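Local coordinates for F-BAR domain only protein 1 (Danio rerio, PDB 5JP2) that may act at an early step of clathrin-mediated endocytosis, its mu homology domain being able to bind an Eps15 peptide, at residues S69-N74 / T99-F104. Residues are numbered along the deposited sequence; the frame is centred on the assembly and turned at random.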
ATOM      1  N   SER B  69      -8.757  -5.286 -22.377  1.00 40.93           N
ATOM      2  CA  SER B  69      -7.691  -4.313 -22.509  1.00 32.27           C
ATOM      3  C   SER B  69      -7.793  -3.285 -21.395  1.00 34.20           C
ATOM      4  O   SER B  69      -8.894  -2.908 -21.010  1.00 43.18           O
ATOM      5  CB  SER B  69      -7.766  -3.619 -23.851  1.00 39.55           C
ATOM      6  OG  SER B  69      -6.774  -2.614 -23.936  1.00 67.21           O
ATOM      7  N   PHE B  70      -6.656  -2.844 -20.858  1.00 44.00           N
ATOM      8  CA  PHE B  70      -6.690  -1.845 -19.797  1.00 37.02           C
ATOM      9  C   PHE B  70      -5.544  -0.852 -19.931  1.00 34.52           C
ATOM     10  O   PHE B  70      -4.620  -1.028 -20.719  1.00 40.93           O
ATOM     11  CB  PHE B  70      -6.688  -2.488 -18.416  1.00 36.16           C
ATOM     12  CG  PHE B  70      -5.422  -3.199 -18.054  1.00 37.21           C
ATOM     13  CD1 PHE B  70      -4.374  -2.515 -17.465  1.00 44.77           C
ATOM     14  CD2 PHE B  70      -5.304  -4.556 -18.234  1.00 34.17           C
ATOM     15  CE1 PHE B  70      -3.227  -3.159 -17.102  1.00 26.69           C
ATOM     16  CE2 PHE B  70      -4.155  -5.204 -17.871  1.00 35.50           C
ATOM     17  CZ  PHE B  70      -3.112  -4.500 -17.298  1.00 31.13           C
ATOM     18  N   ARG B  71      -5.634   0.214 -19.145  1.00 36.38           N
ATOM     19  CA  ARG B  71      -4.719   1.343 -19.199  1.00 37.80           C
ATOM     20  C   ARG B  71      -4.250   1.704 -17.793  1.00 44.01           C
ATOM     21  O   ARG B  71      -5.059   1.756 -16.864  1.00 39.45           O
ATOM     22  CB  ARG B  71      -5.433   2.535 -19.814  1.00 40.23           C
ATOM     23  CG  ARG B  71      -4.571   3.681 -20.205  1.00 52.92           C
ATOM     24  CD  ARG B  71      -5.413   4.914 -20.507  1.00 58.59           C
ATOM     25  NE  ARG B  71      -6.352   4.693 -21.597  1.00 68.18           N
ATOM     26  CZ  ARG B  71      -6.035   4.731 -22.884  1.00 83.35           C
ATOM     27  NH1 ARG B  71      -4.786   4.965 -23.267  1.00 81.83           N
ATOM     28  NH2 ARG B  71      -6.973   4.517 -23.790  1.00 61.78           N
ATOM     29  N   LEU B  72      -2.958   1.978 -17.635  1.00 45.46           N
ATOM     30  CA  LEU B  72      -2.465   2.608 -16.412  1.00 37.02           C
ATOM     31  C   LEU B  72      -2.358   4.111 -16.599  1.00 37.06           C
ATOM     32  O   LEU B  72      -1.844   4.584 -17.610  1.00 52.70           O
ATOM     33  CB  LEU B  72      -1.106   2.053 -16.014  1.00 37.84           C
ATOM     34  CG  LEU B  72      -0.935   0.545 -15.961  1.00 39.07           C
ATOM     35  CD1 LEU B  72       0.514   0.249 -15.692  1.00 41.18           C
ATOM     36  CD2 LEU B  72      -1.809  -0.044 -14.883  1.00 31.07           C
ATOM     37  N   VAL B  73      -2.804   4.865 -15.598  1.00 41.44           N
ATOM     38  CA  VAL B  73      -2.853   6.316 -15.694  1.00 53.28           C
ATOM     39  C   VAL B  73      -2.200   6.934 -14.474  1.00 60.20           C
ATOM     40  O   VAL B  73      -2.085   6.304 -13.422  1.00 57.76           O
ATOM     41  CB  VAL B  73      -4.293   6.838 -15.837  1.00 62.29           C
ATOM     42  CG1 VAL B  73      -4.925   6.312 -17.101  1.00 55.16           C
ATOM     43  CG2 VAL B  73      -5.101   6.418 -14.651  1.00 52.47           C
ATOM     44  N   ASN B  74      -1.785   8.193 -14.632  0.50 91.51           N
ATOM     45  CA  ASN B  74      -1.081   8.950 -13.596  0.50 76.99           C
ATOM     46  C   ASN B  74       0.135   8.184 -13.090  0.50 74.90           C
ATOM     47  O   ASN B  74       0.368   8.062 -11.888  0.50 70.13           O
ATOM     48  CB  ASN B  74      -2.015   9.321 -12.443  0.50 76.25           C
ATOM     49  CG  ASN B  74      -1.409  10.355 -11.518  0.50 83.02           C
ATOM     50  OD1 ASN B  74      -0.551  11.138 -11.922  0.50 99.83           O
ATOM     51  ND2 ASN B  74      -1.842  10.355 -10.265  0.50 72.79           N
ATOM     52  N   THR B  99       0.715   7.485 -19.320  1.00 77.71           N
ATOM     53  CA  THR B  99      -0.267   6.455 -19.627  1.00 65.56           C
ATOM     54  C   THR B  99       0.412   5.277 -20.308  1.00 62.38           C
ATOM     55  O   THR B  99       1.348   5.471 -21.084  1.00 72.03           O
ATOM     56  CB  THR B  99      -1.351   7.053 -20.523  1.00 62.64           C
ATOM     57  OG1 THR B  99      -2.227   7.853 -19.723  1.00 75.67           O
ATOM     58  CG2 THR B  99      -2.133   5.991 -21.238  1.00 74.07           C
ATOM     59  N   LYS B 100      -0.063   4.061 -20.034  1.00 55.16           N
ATOM     60  CA  LYS B 100       0.418   2.898 -20.769  1.00 58.54           C
ATOM     61  C   LYS B 100      -0.672   1.847 -20.899  1.00 43.60           C
ATOM     62  O   LYS B 100      -1.400   1.577 -19.945  1.00 52.38           O
ATOM     63  CB  LYS B 100       1.644   2.262 -20.113  1.00 59.56           C
ATOM     64  CG  LYS B 100       2.466   1.493 -21.131  1.00 69.66           C
ATOM     65  CD  LYS B 100       3.511   0.584 -20.528  1.00 75.83           C
ATOM     66  CE  LYS B 100       4.423   0.073 -21.628  1.00 62.65           C
ATOM     67  NZ  LYS B 100       3.664  -0.148 -22.891  1.00 79.68           N
ATOM     68  N   ASP B 101      -0.719   1.205 -22.059  1.00 43.83           N
ATOM     69  CA  ASP B 101      -1.760   0.258 -22.412  1.00 43.62           C
ATOM     70  C   ASP B 101      -1.254  -1.174 -22.375  1.00 41.58           C
ATOM     71  O   ASP B 101      -0.094  -1.453 -22.680  1.00 46.08           O
ATOM     72  CB  ASP B 101      -2.316   0.526 -23.811  1.00 63.94           C
ATOM     73  CG  ASP B 101      -3.144   1.775 -23.880  1.00 46.41           C
ATOM     74  OD1 ASP B 101      -2.598   2.868 -23.674  1.00 54.40           O
ATOM     75  OD2 ASP B 101      -4.353   1.656 -24.110  1.00 48.71           O
ATOM     76  N   PHE B 102      -2.155  -2.075 -22.010  1.00 41.19           N
ATOM     77  CA  PHE B 102      -1.887  -3.498 -21.987  1.00 38.80           C
ATOM     78  C   PHE B 102      -3.086  -4.251 -22.536  1.00 39.75           C
ATOM     79  O   PHE B 102      -4.230  -3.859 -22.317  1.00 45.65           O
ATOM     80  CB  PHE B 102      -1.592  -3.959 -20.571  1.00 39.06           C
ATOM     81  CG  PHE B 102      -0.342  -3.378 -20.009  1.00 48.58           C
ATOM     82  CD1 PHE B 102       0.875  -3.991 -20.222  1.00 39.51           C
ATOM     83  CD2 PHE B 102      -0.380  -2.213 -19.266  1.00 48.41           C
ATOM     84  CE1 PHE B 102       2.023  -3.450 -19.707  1.00 53.31           C
ATOM     85  CE2 PHE B 102       0.762  -1.675 -18.745  1.00 44.34           C
ATOM     86  CZ  PHE B 102       1.965  -2.291 -18.966  1.00 51.92           C
ATOM     87  N   TRP B 103      -2.819  -5.334 -23.255  1.00 46.04           N
ATOM     88  CA  TRP B 103      -3.855  -6.222 -23.762  1.00 41.55           C
ATOM     89  C   TRP B 103      -3.624  -7.617 -23.218  1.00 33.43           C
ATOM     90  O   TRP B 103      -2.487  -8.060 -23.100  1.00 41.28           O
ATOM     91  CB  TRP B 103      -3.870  -6.270 -25.292  1.00 48.84           C
ATOM     92  CG  TRP B 103      -4.040  -4.937 -25.906  1.00 65.56           C
ATOM     93  CD1 TRP B 103      -5.186  -4.419 -26.430  1.00 72.10           C
ATOM     94  CD2 TRP B 103      -3.038  -3.931 -26.056  1.00 52.87           C
ATOM     95  NE1 TRP B 103      -4.962  -3.150 -26.896  1.00 68.94           N
ATOM     96  CE2 TRP B 103      -3.650  -2.826 -26.680  1.00 63.26           C
ATOM     97  CE3 TRP B 103      -1.687  -3.856 -25.727  1.00 68.33           C
ATOM     98  CZ2 TRP B 103      -2.954  -1.659 -26.980  1.00 71.89           C
ATOM     99  CZ3 TRP B 103      -0.998  -2.696 -26.026  1.00 74.94           C
ATOM    100  CH2 TRP B 103      -1.631  -1.614 -26.644  1.00 56.72           C
ATOM    101  N   PHE B 104      -4.697  -8.313 -22.903  1.00 32.79           N
ATOM    102  CA  PHE B 104      -4.578  -9.692 -22.479  1.00 35.98           C
ATOM    103  C   PHE B 104      -4.383 -10.610 -23.675  1.00 48.05           C
ATOM    104  O   PHE B 104      -4.902 -10.367 -24.765  1.00 34.85           O
ATOM    105  CB  PHE B 104      -5.821 -10.134 -21.723  1.00 30.45           C
ATOM    106  CG  PHE B 104      -5.760  -9.878 -20.266  1.00 30.46           C
ATOM    107  CD1 PHE B 104      -5.212 -10.793 -19.414  1.00 31.84           C
ATOM    108  CD2 PHE B 104      -6.263  -8.707 -19.750  1.00 37.11           C
ATOM    109  CE1 PHE B 104      -5.164 -10.544 -18.081  1.00 24.90           C
ATOM    110  CE2 PHE B 104      -6.209  -8.464 -18.421  1.00 27.50           C
ATOM    111  CZ  PHE B 104      -5.665  -9.382 -17.589  1.00 27.62           C
TER
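Phe-70 and Phe-102 face each other as an antiparallel hydrogen-bonded pair, and their side chains leave the sheet on the same side. CB of Phe-102 sits over one face of the Phe-70 ring, off centre toward the rim, 4.0 Å from the centroid, in a CH-pi contact. The two ring planes are inclined by only 27°, yet they are slid apart and barely overlap. CG of Phe-70 lies between its own backbone N and carbonyl carbon (chi1 67°), a crowded position that carries CG toward strand 99-104. CE2 of Phe-104 meets CE2 of Phe-70 at its ring edge, 3.9 Å away, while CD1 of Leu-72 packs on CE2 of Phe-102 at 3.6 Å. Leu-130 of strand 125-137 touches Phe-70 and Phe-104, and Leu-131 touches Leu-72. Two reciprocal backbone bonds join Phe-70 and Phe-102, and a second pair joins Leu-72 and Lys-100. The carbonyl O of Phe-102 also accepts OG of Ser-69 at 3.3 Å, from above the carbonyl plane. The Ser-69 hydroxyl lies over one face of the Trp-103 indole as well. On this opposite side of the sheet, NH1 of Arg-71 forms a salt bridge with OD1 of Asp-101 at 3.1 Å, with OD2 over one face of the guanidinium and the two planes 86° apart; NE2 of Gln-94 hydrogen-bonds to the same OD1. CG2 of Thr-99 packs against CG and CD of Arg-71. An alanine in place of Arg-71 would probably deprive the Asp-101 carboxylate of its cationic mate and uncover the Thr-99 methyl. Strands 69-73 and 99-104 are the central pair of a four-stranded antiparallel sheet, whose face bearing Phe-70, Leu-72 and Phe-102 packs on strand 125-137 of the larger mixed sheet, a beta-sandwich arrangement of the mu homology domain.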